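Local coordinates for protein MgGH51 (Meripilus giganteus, PDB 6ZPV) that catalyses the hydrolysis of terminal alpha-L-arabinofuranosides, as a fungal arabinofuranosidase of glycoside hydrolase family GH51, at residues Y430-T435 / T458-F463; V399-Y402 / T406-Y409. All blocks are in the same frame, centred on the assembly; numbering follows the deposited sequence.

Contact 1: residues Y430-T435 / T458-F463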
# COMPACT_ATOMS: atom_id res chain seq x y z
N TYR A 430 10.56 8.17 -0.95
CA TYR A 430 11.98 8.10 -1.30
C TYR A 430 12.34 6.66 -1.59
O TYR A 430 11.79 5.74 -1.00
CB TYR A 430 12.91 8.71 -0.23
CG TYR A 430 12.95 8.02 1.11
CD1 TYR A 430 11.93 8.15 2.03
CD2 TYR A 430 14.03 7.21 1.44
CE1 TYR A 430 11.97 7.50 3.25
CE2 TYR A 430 14.07 6.55 2.65
CZ TYR A 430 13.06 6.69 3.58
OH TYR A 430 13.13 6.07 4.78
N ALA A 431 13.35 6.49 -2.45
CA ALA A 431 13.95 5.19 -2.71
C ALA A 431 15.18 5.38 -3.59
O ALA A 431 15.20 6.26 -4.48
CB ALA A 431 13.01 4.24 -3.46
N ALA A 432 16.17 4.52 -3.38
CA ALA A 432 17.30 4.38 -4.34
C ALA A 432 16.88 3.40 -5.42
O ALA A 432 16.71 2.23 -5.14
CB ALA A 432 18.55 3.95 -3.58
N ILE A 433 16.71 3.90 -6.65
CA ILE A 433 16.00 3.13 -7.69
C ILE A 433 16.90 2.61 -8.80
O ILE A 433 16.42 1.77 -9.56
CB ILE A 433 14.82 3.91 -8.28
CG1 ILE A 433 15.26 5.08 -9.15
CG2 ILE A 433 13.87 4.34 -7.16
CD1 ILE A 433 14.11 5.67 -9.97
N SER A 434 18.11 3.14 -8.97
CA SER A 434 18.94 2.88 -10.13
C SER A 434 20.35 3.27 -9.79
O SER A 434 20.55 4.18 -8.97
CB SER A 434 18.46 3.73 -11.31
OG SER A 434 19.32 3.61 -12.42
N THR A 435 21.32 2.66 -10.47
CA THR A 435 22.69 3.13 -10.39
C THR A 435 23.05 4.11 -11.52
O THR A 435 24.21 4.56 -11.55
CB THR A 435 23.67 1.95 -10.41
OG1 THR A 435 23.40 1.14 -11.56
CG2 THR A 435 23.48 1.07 -9.19
N THR A 458 21.45 0.13 2.03
CA THR A 458 22.46 0.77 2.91
C THR A 458 22.58 2.26 2.62
O THR A 458 22.78 3.06 3.54
CB THR A 458 23.79 0.02 2.82
OG1 THR A 458 24.37 0.02 1.52
CG2 THR A 458 23.65 -1.38 3.33
N GLY A 459 22.49 2.69 1.35
CA GLY A 459 22.47 4.12 1.02
C GLY A 459 21.24 4.75 1.63
O GLY A 459 21.35 5.84 2.23
N GLU A 460 20.08 4.14 1.48
CA GLU A 460 18.86 4.65 2.12
C GLU A 460 19.06 4.77 3.63
O GLU A 460 18.70 5.80 4.23
CB GLU A 460 17.68 3.76 1.83
CG GLU A 460 17.25 3.82 0.36
CD GLU A 460 16.56 2.55 -0.15
OE1 GLU A 460 16.25 1.66 0.67
OE2 GLU A 460 16.30 2.51 -1.37
N ALA A 461 19.65 3.78 4.28
CA ALA A 461 19.85 3.79 5.71
C ALA A 461 20.75 4.95 6.09
O ALA A 461 20.47 5.65 7.11
CB ALA A 461 20.41 2.48 6.20
N ALA A 462 21.78 5.26 5.33
CA ALA A 462 22.61 6.43 5.63
C ALA A 462 21.77 7.70 5.56
O ALA A 462 21.85 8.55 6.45
CB ALA A 462 23.78 6.47 4.64
N PHE A 463 20.97 7.84 4.51
CA PHE A 463 20.09 9.03 4.42
C PHE A 463 19.12 9.05 5.62
O PHE A 463 18.86 10.16 6.16
CB PHE A 463 19.31 8.91 3.11
CG PHE A 463 18.47 10.11 2.76
CD1 PHE A 463 19.04 11.24 2.21
CD2 PHE A 463 17.08 10.07 2.86
CE1 PHE A 463 18.26 12.33 1.86
CE2 PHE A 463 16.30 11.14 2.51
CZ PHE A 463 16.90 12.25 1.94
O HOH W 1 15.87 0.47 -3.03
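Glu460 reaches out of helix 454-469 to take the backbone amide of Ala432 at the end of strand 424-432, and its side chain can be followed atom by atom. CB already points toward the strand. CG lies anti to the carbonyl carbon, beside the backbone N (chi1 -69°), which aims the rest of the chain at Ala432; from there it runs extended, CG passing 4.0 Å from Ala432 N. CD closes to 3.8 Å from that same Ala432 N, and the carboxylate then divides its work. Its OE2 accepts the Ala432 N-H on the anti lone pair, the one away from OE1, in a bond of 2.8 Å from Ala432 N to Glu460 OE2 that is nearly straight at 163°. The Ala432 methyl also packs on this oxygen, CB to Glu460 OE2 3.5 Å. A water gives OE2 a second bond, 2.7 Å from its O to Glu460 OE2, and donates to Ala432 O as well, so both polar backbone atoms of one residue are tied to one carboxylate oxygen. OE1 turns to Ser508 OG.

The strand is seventh in the eight-stranded parallel sheet of the (beta/alpha)8 barrel, and the helix leads from it to strand 474-479; strand 430-432 and helix 458-463 run at 139° to each other, measured between their N-to-C directions. An alanine in place of Glu460 would probably leave the buried Ala432 amide without its acceptor and the bridging water with one anchor fewer.

One helical turn on, Phe463 meets Tyr430 obliquely, CD2 of Tyr430 lying 4.4 Å from CD2 of Phe463. The hydroxyl of Tyr430 is hydrogen-bonded to Gln512, while Phe463 also packs edge-to-face with Phe408 of helix 405-410.

Contact 2: residues V399-Y402 / T406-Y409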
# COMPACT_ATOMS: atom_id res chain seq x y z
N VAL A 399 8.24 16.17 0.66
CA VAL A 399 9.42 16.11 -0.23
C VAL A 399 9.57 14.69 -0.74
O VAL A 399 9.58 13.72 0.05
CB VAL A 399 10.67 16.57 0.56
CG1 VAL A 399 11.90 16.54 -0.30
CG2 VAL A 399 10.47 17.91 1.21
N HIS A 400 9.72 14.52 -2.06
CA HIS A 400 9.92 13.21 -2.70
C HIS A 400 11.29 13.18 -3.36
O HIS A 400 11.65 14.14 -4.03
CB HIS A 400 8.86 12.95 -3.80
CG HIS A 400 7.45 12.96 -3.29
ND1 HIS A 400 6.38 12.91 -4.17
CD2 HIS A 400 6.94 13.01 -2.05
CE1 HIS A 400 5.27 12.94 -3.44
NE2 HIS A 400 5.56 13.00 -2.15
N VAL A 401 11.99 12.06 -3.28
CA VAL A 401 13.25 11.90 -4.06
C VAL A 401 13.46 10.44 -4.46
O VAL A 401 13.46 9.54 -3.59
CB VAL A 401 14.47 12.49 -3.32
CG1 VAL A 401 14.77 11.81 -2.00
CG2 VAL A 401 15.67 12.48 -4.25
N TYR A 402 13.73 10.24 -5.72
CA TYR A 402 14.19 8.97 -6.30
C TYR A 402 15.56 9.20 -6.88
O TYR A 402 15.76 10.12 -7.69
CB TYR A 402 13.20 8.48 -7.35
CG TYR A 402 11.84 8.19 -6.78
CD1 TYR A 402 11.61 7.06 -6.04
CD2 TYR A 402 10.81 9.08 -6.95
CE1 TYR A 402 10.36 6.81 -5.48
CE2 TYR A 402 9.58 8.84 -6.38
CZ TYR A 402 9.34 7.71 -5.63
OH TYR A 402 8.10 7.40 -5.10
N THR A 406 24.25 5.94 -4.12
CA THR A 406 25.34 6.86 -3.75
C THR A 406 24.77 8.23 -3.37
O THR A 406 25.23 8.83 -2.40
CB THR A 406 26.35 6.91 -4.88
OG1 THR A 406 26.93 5.60 -4.98
CG2 THR A 406 27.42 7.95 -4.66
N TRP A 407 23.82 8.71 -4.18
CA TRP A 407 23.21 10.00 -3.81
C TRP A 407 22.69 9.97 -2.37
O TRP A 407 22.82 10.95 -1.62
CB TRP A 407 22.06 10.35 -4.78
CG TRP A 407 21.41 11.67 -4.54
CD1 TRP A 407 21.72 12.82 -5.21
CD2 TRP A 407 20.40 11.99 -3.59
NE1 TRP A 407 20.98 13.86 -4.74
CE2 TRP A 407 20.19 13.40 -3.72
CE3 TRP A 407 19.64 11.28 -2.64
CZ2 TRP A 407 19.26 14.08 -2.90
CZ3 TRP A 407 18.77 11.97 -1.84
CH2 TRP A 407 18.58 13.35 -1.94
N PHE A 408 22.04 8.90 -1.98
CA PHE A 408 21.43 8.84 -0.64
C PHE A 408 22.50 8.98 0.46
O PHE A 408 22.28 9.75 1.41
CB PHE A 408 20.56 7.58 -0.47
CG PHE A 408 19.20 7.75 -1.07
CD1 PHE A 408 18.21 8.39 -0.33
CD2 PHE A 408 18.91 7.44 -2.37
CE1 PHE A 408 16.97 8.68 -0.88
CE2 PHE A 408 17.67 7.71 -2.91
CZ PHE A 408 16.69 8.33 -2.17
N TYR A 409 23.64 8.28 0.37
CA TYR A 409 24.64 8.48 1.44
C TYR A 409 25.27 9.86 1.34
O TYR A 409 25.60 10.46 2.35
CB TYR A 409 25.65 7.34 1.60
CG TYR A 409 26.70 7.21 0.55
CD1 TYR A 409 27.76 8.11 0.52
CD2 TYR A 409 26.75 6.17 -0.36
CE1 TYR A 409 28.81 7.99 -0.39
CE2 TYR A 409 27.83 6.00 -1.23
CZ TYR A 409 28.87 6.91 -1.24
OH TYR A 409 29.92 6.75 -2.13
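Val401 sits in extended backbone on strand 396-403 and faces two consecutive residues of helix 405-410, its CA standing 10.1 Å from Trp407 CA and 9.4 Å from Phe408 CA. The valine points its CB at the helix and sends one methyl to each of the two aromatic side chains. CG2, anti to the backbone N, lies over one face of the indole: it is 4.1 Å from the centroid of the Trp407 six-membered ring and 22° off the ring normal, a CH-pi contact displaced toward the rim. Its closest indole atom is CH2, with Val401 CG2 to Trp407 CH2 at 3.8 Å. On the helix side, Trp407 keeps CG anti to its own backbone N (chi1 -177°), which extends the indole toward the strand to meet that methyl.

The chain here makes a beta-alpha-beta crossover, strand 396-403 passing through helix 405-410 to the parallel neighbour 424-432, and the short helix packs against the sheet of the barrel. Phe408 also touches Ala432 of that neighbouring strand.

The other methyl of Val401, CG1, works against Phe408, lying 4.0 Å from Phe408 CZ, and it brushes the indole rim too. Phe408 presents its edge to the strand: Val401 O lies near the ring plane, 3.7 Å from Phe408 CZ. Within the helix the two aromatics brace each other, Trp407 CE3 standing 3.8 Å above the plane of the Phe408 ring and over its centre, while Phe408 CG lies in the indole plane at its edge.

In the fold
Contact 2 closes before contact 1 opens along the chain, yet their centres are only 6 Å apart. Strands 396-403 and 424-432 are neighbours in the barrel sheet, joined by a probable hydrogen bond from Ala431 N to Val401 O at 3.3 Å. Phe408 packs across both, with its CE2 3.3 Å from Ala431 O and its CB 3.3 Å from Gly459 O. Together the two contacts dock helices 405-410 and 454-469 on these strands. In clan GH-A barrels the seventh strand, here 424-432, carries the nucleophile near its C-terminal end, so both contacts probably lie beside the catalytic end; Glu429, just before Tyr430, is hydrogen-bonded to Tyr402 OH. A glycan mannose, probably not substrate, is about 10 Å from the Trp407 side chain.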